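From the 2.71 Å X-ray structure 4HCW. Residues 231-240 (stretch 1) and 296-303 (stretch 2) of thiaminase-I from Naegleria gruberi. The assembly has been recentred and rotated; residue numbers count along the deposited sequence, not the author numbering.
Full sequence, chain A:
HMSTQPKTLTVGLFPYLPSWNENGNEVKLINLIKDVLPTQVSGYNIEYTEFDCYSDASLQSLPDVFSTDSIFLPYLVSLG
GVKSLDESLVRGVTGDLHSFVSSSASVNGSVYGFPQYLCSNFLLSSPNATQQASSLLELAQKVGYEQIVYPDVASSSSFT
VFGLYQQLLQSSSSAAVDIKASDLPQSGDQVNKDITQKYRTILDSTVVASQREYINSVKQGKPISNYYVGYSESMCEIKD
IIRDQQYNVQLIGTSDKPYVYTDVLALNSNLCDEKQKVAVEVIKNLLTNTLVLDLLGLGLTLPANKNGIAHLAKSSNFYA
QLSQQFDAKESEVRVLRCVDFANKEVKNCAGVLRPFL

Stretch 1 (231-240) YSESMCEIKD
Stretch 2, residues 296-303: LGLGLTLP

Stretch 1 carries a 3-10 segment over residues 232-237 and enters a helix at Lys239, with Ile238 at the N-cap position; stretch 2 begins in a helix that started earlier in the chain, turns at Leu300, and then runs extended through Thr301 and Leu302. Together they bury 438 Å², both sides summed. In stretch 1, Ser232 (phi/psi -66/-28), Glu233 (-66/-21), Met235 (-106/5) and Cys236 (-66/-29) set the backbone, with a hydrogen bond from Met235 N to Ser232 O at 3.1 Å. The CA of Glu233 lies 5.0 Å from the CA of Leu300, and the CA of Cys236 lies 4.9 Å from the CA of Gly299, so the register runs in reverse, later residue against earlier.

Leu296 (-62/-34) makes no contact itself, but its carbonyl O organises the turn that follows, accepting hydrogen bonds from Gly299 N at 3.2 Å and Thr301 N at 2.9 Å. Gly297 and Leu298 keep helical torsions (-66/-27 and -72/-25). Their carbonyl oxygens approach the aliphatic part of Lys239, whose CD lies 4.1 Å from Gly297 O and 4.0 Å from Leu298 O. The lysine (chi1 97°, then t, t, m) thus lays its methylenes along the contact while its NZ forms a salt bridge with Asp240 OD1 at 3.5 Å. The CA-to-CB bond of Leu298 (m, t) points away from stretch 1.

Gly299 (-105/10) brings its backbone close to the 3-10 segment. Its O receives a CA-H...O contact from Glu233 CA at 3.5 Å, with 160° at the hydrogen, and lies 3.4 Å from Cys236 CB.

Buried Leu300 is the centre of the contact, with 99 Å² covered. Positive torsions (56/31) turn the chain here. Its CA-to-CB bond points toward stretch 1, and with rotamers m, t its CD1 sits 3.3 Å from Met235 O, 3.8 Å from Met235 CB and 3.8 Å from Lys239 CB, packing that suits an apolar side chain. Cys236 (p), whose CA-to-CB bond points toward stretch 2, places CB 4.4 Å from Leu300 CB; its small side chain suits this close backbone approach. Buried Ser232 (p) brings a small polar OG 3.1 Å from Leu300 O and 3.1 Å from Glu233 OE1, and the geometry leaves open which acceptor takes its proton.

Thr301 (-84/137, m) begins the extended path, its OG1 3.7 Å from Glu233 CG. Glu233 adopts chi1 -53° and chi2 94°, presenting methylene carbon to the threonine. Leu302 (-98/126; m, t) starts out sideways, but its end comes nearer, bringing CG to 3.5 Å from Ser232 OG. Pro303 (-67/159) lies beyond the contact.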

# COMPACT_ATOMS: atom_id res chain seq x y z
N TYR A 231 1.24 -4.56 -6.76
CA TYR A 231 0.09 -3.91 -6.14
C TYR A 231 -1.16 -4.15 -6.98
O TYR A 231 -1.07 -4.35 -8.19
CB TYR A 231 0.33 -2.41 -5.98
CG TYR A 231 1.65 -2.06 -5.33
CD1 TYR A 231 1.96 -2.50 -4.05
CD2 TYR A 231 2.58 -1.28 -6.00
CE1 TYR A 231 3.16 -2.18 -3.46
CE2 TYR A 231 3.79 -0.95 -5.42
CZ TYR A 231 4.08 -1.40 -4.15
OH TYR A 231 5.28 -1.08 -3.56
N SER A 232 -2.32 -4.13 -6.34
CA SER A 232 -3.58 -4.33 -7.05
C SER A 232 -3.85 -3.19 -8.03
O SER A 232 -4.51 -3.38 -9.05
CB SER A 232 -4.74 -4.48 -6.06
OG SER A 232 -4.76 -3.43 -5.12
N GLU A 233 -3.33 -2.00 -7.72
CA GLU A 233 -3.50 -0.84 -8.58
C GLU A 233 -2.78 -1.01 -9.91
O GLU A 233 -3.11 -0.35 -10.89
CB GLU A 233 -3.00 0.43 -7.89
CG GLU A 233 -3.59 0.68 -6.51
CD GLU A 233 -2.73 0.12 -5.40
OE1 GLU A 233 -3.18 -0.82 -4.72
OE2 GLU A 233 -1.61 0.64 -5.20
N SER A 234 -1.80 -1.91 -9.94
CA SER A 234 -1.03 -2.16 -11.15
C SER A 234 -1.75 -3.14 -12.08
O SER A 234 -1.28 -3.42 -13.18
CB SER A 234 0.36 -2.68 -10.80
OG SER A 234 0.29 -3.86 -10.03
N MET A 235 -2.88 -3.65 -11.62
CA MET A 235 -3.64 -4.63 -12.39
C MET A 235 -4.89 -4.02 -13.01
O MET A 235 -5.70 -4.72 -13.62
CB MET A 235 -4.03 -5.81 -11.49
CG MET A 235 -2.87 -6.42 -10.72
SD MET A 235 -3.41 -7.58 -9.46
CE MET A 235 -1.84 -8.08 -8.76
N CYS A 236 -5.05 -2.71 -12.85
CA CYS A 236 -6.27 -2.03 -13.28
C CYS A 236 -6.47 -2.05 -14.79
O CYS A 236 -7.60 -2.02 -15.27
CB CYS A 236 -6.29 -0.58 -12.77
SG CYS A 236 -5.13 0.53 -13.59
N GLU A 237 -5.37 -2.10 -15.53
CA GLU A 237 -5.44 -2.06 -16.99
C GLU A 237 -5.87 -3.39 -17.60
O GLU A 237 -5.99 -3.51 -18.82
CB GLU A 237 -4.11 -1.59 -17.58
CG GLU A 237 -4.18 -0.21 -18.22
CD GLU A 237 -2.82 0.45 -18.34
OE1 GLU A 237 -1.92 0.11 -17.54
OE2 GLU A 237 -2.65 1.30 -19.23
N ILE A 238 -6.09 -4.39 -16.75
CA ILE A 238 -6.57 -5.69 -17.20
C ILE A 238 -7.64 -6.24 -16.27
O ILE A 238 -7.80 -7.45 -16.13
CB ILE A 238 -5.42 -6.73 -17.30
CG1 ILE A 238 -4.67 -6.82 -15.97
CG2 ILE A 238 -4.47 -6.38 -18.43
CD1 ILE A 238 -3.61 -7.90 -15.94
N LYS A 239 -8.38 -5.34 -15.63
CA LYS A 239 -9.40 -5.74 -14.66
C LYS A 239 -10.56 -6.49 -15.32
O LYS A 239 -11.31 -7.20 -14.66
CB LYS A 239 -9.91 -4.54 -13.87
CG LYS A 239 -11.21 -3.94 -14.39
CD LYS A 239 -11.73 -2.86 -13.46
CE LYS A 239 -13.16 -2.48 -13.80
NZ LYS A 239 -13.30 -2.05 -15.22
N ASP A 240 -10.69 -6.31 -16.63
CA ASP A 240 -11.73 -7.00 -17.40
C ASP A 240 -11.32 -8.44 -17.67
O ASP A 240 -12.11 -9.37 -17.49
CB ASP A 240 -11.99 -6.27 -18.72
CG ASP A 240 -12.49 -4.86 -18.52
OD1 ASP A 240 -13.30 -4.64 -17.60
OD2 ASP A 240 -12.06 -3.96 -19.28
N LEU A 296 -12.51 4.43 -7.30
CA LEU A 296 -11.39 3.64 -6.78
C LEU A 296 -11.46 2.22 -7.33
O LEU A 296 -10.43 1.59 -7.59
CB LEU A 296 -11.41 3.61 -5.25
CG LEU A 296 -10.99 4.88 -4.53
CD1 LEU A 296 -11.18 4.73 -3.02
CD2 LEU A 296 -9.55 5.24 -4.85
N GLY A 297 -12.68 1.72 -7.52
CA GLY A 297 -12.89 0.39 -8.05
C GLY A 297 -12.44 0.26 -9.49
O GLY A 297 -12.08 -0.83 -9.94
N LEU A 298 -12.45 1.37 -10.22
CA LEU A 298 -12.04 1.37 -11.62
C LEU A 298 -10.53 1.21 -11.74
O LEU A 298 -10.02 0.74 -12.76
CB LEU A 298 -12.49 2.65 -12.31
CG LEU A 298 -14.00 2.92 -12.32
CD1 LEU A 298 -14.31 4.22 -13.05
CD2 LEU A 298 -14.75 1.76 -12.95
N GLY A 299 -9.81 1.60 -10.69
CA GLY A 299 -8.36 1.51 -10.68
C GLY A 299 -7.86 0.38 -9.80
O GLY A 299 -6.67 0.27 -9.54
N LEU A 300 -8.79 -0.47 -9.36
CA LEU A 300 -8.49 -1.59 -8.48
C LEU A 300 -7.77 -1.16 -7.20
O LEU A 300 -6.96 -1.90 -6.65
CB LEU A 300 -7.68 -2.67 -9.21
CG LEU A 300 -8.44 -3.47 -10.27
CD1 LEU A 300 -7.56 -4.57 -10.84
CD2 LEU A 300 -9.72 -4.04 -9.69
N THR A 301 -8.08 0.05 -6.74
CA THR A 301 -7.53 0.54 -5.49
C THR A 301 -8.40 0.04 -4.35
O THR A 301 -9.63 0.04 -4.45
CB THR A 301 -7.48 2.08 -5.47
OG1 THR A 301 -6.74 2.55 -6.60
CG2 THR A 301 -6.81 2.58 -4.19
N LEU A 302 -7.77 -0.40 -3.27
CA LEU A 302 -8.50 -0.99 -2.16
C LEU A 302 -8.74 0.01 -1.03
O LEU A 302 -7.79 0.62 -0.54
CB LEU A 302 -7.75 -2.21 -1.61
CG LEU A 302 -7.17 -3.18 -2.63
CD1 LEU A 302 -6.45 -4.32 -1.92
CD2 LEU A 302 -8.26 -3.72 -3.54
N PRO A 303 -10.00 0.18 -0.63
CA PRO A 303 -10.33 0.96 0.57
C PRO A 303 -9.82 0.23 1.80
O PRO A 303 -9.61 -0.98 1.75
CB PRO A 303 -11.86 0.99 0.56
CG PRO A 303 -12.24 0.74 -0.86
CD PRO A 303 -11.21 -0.22 -1.37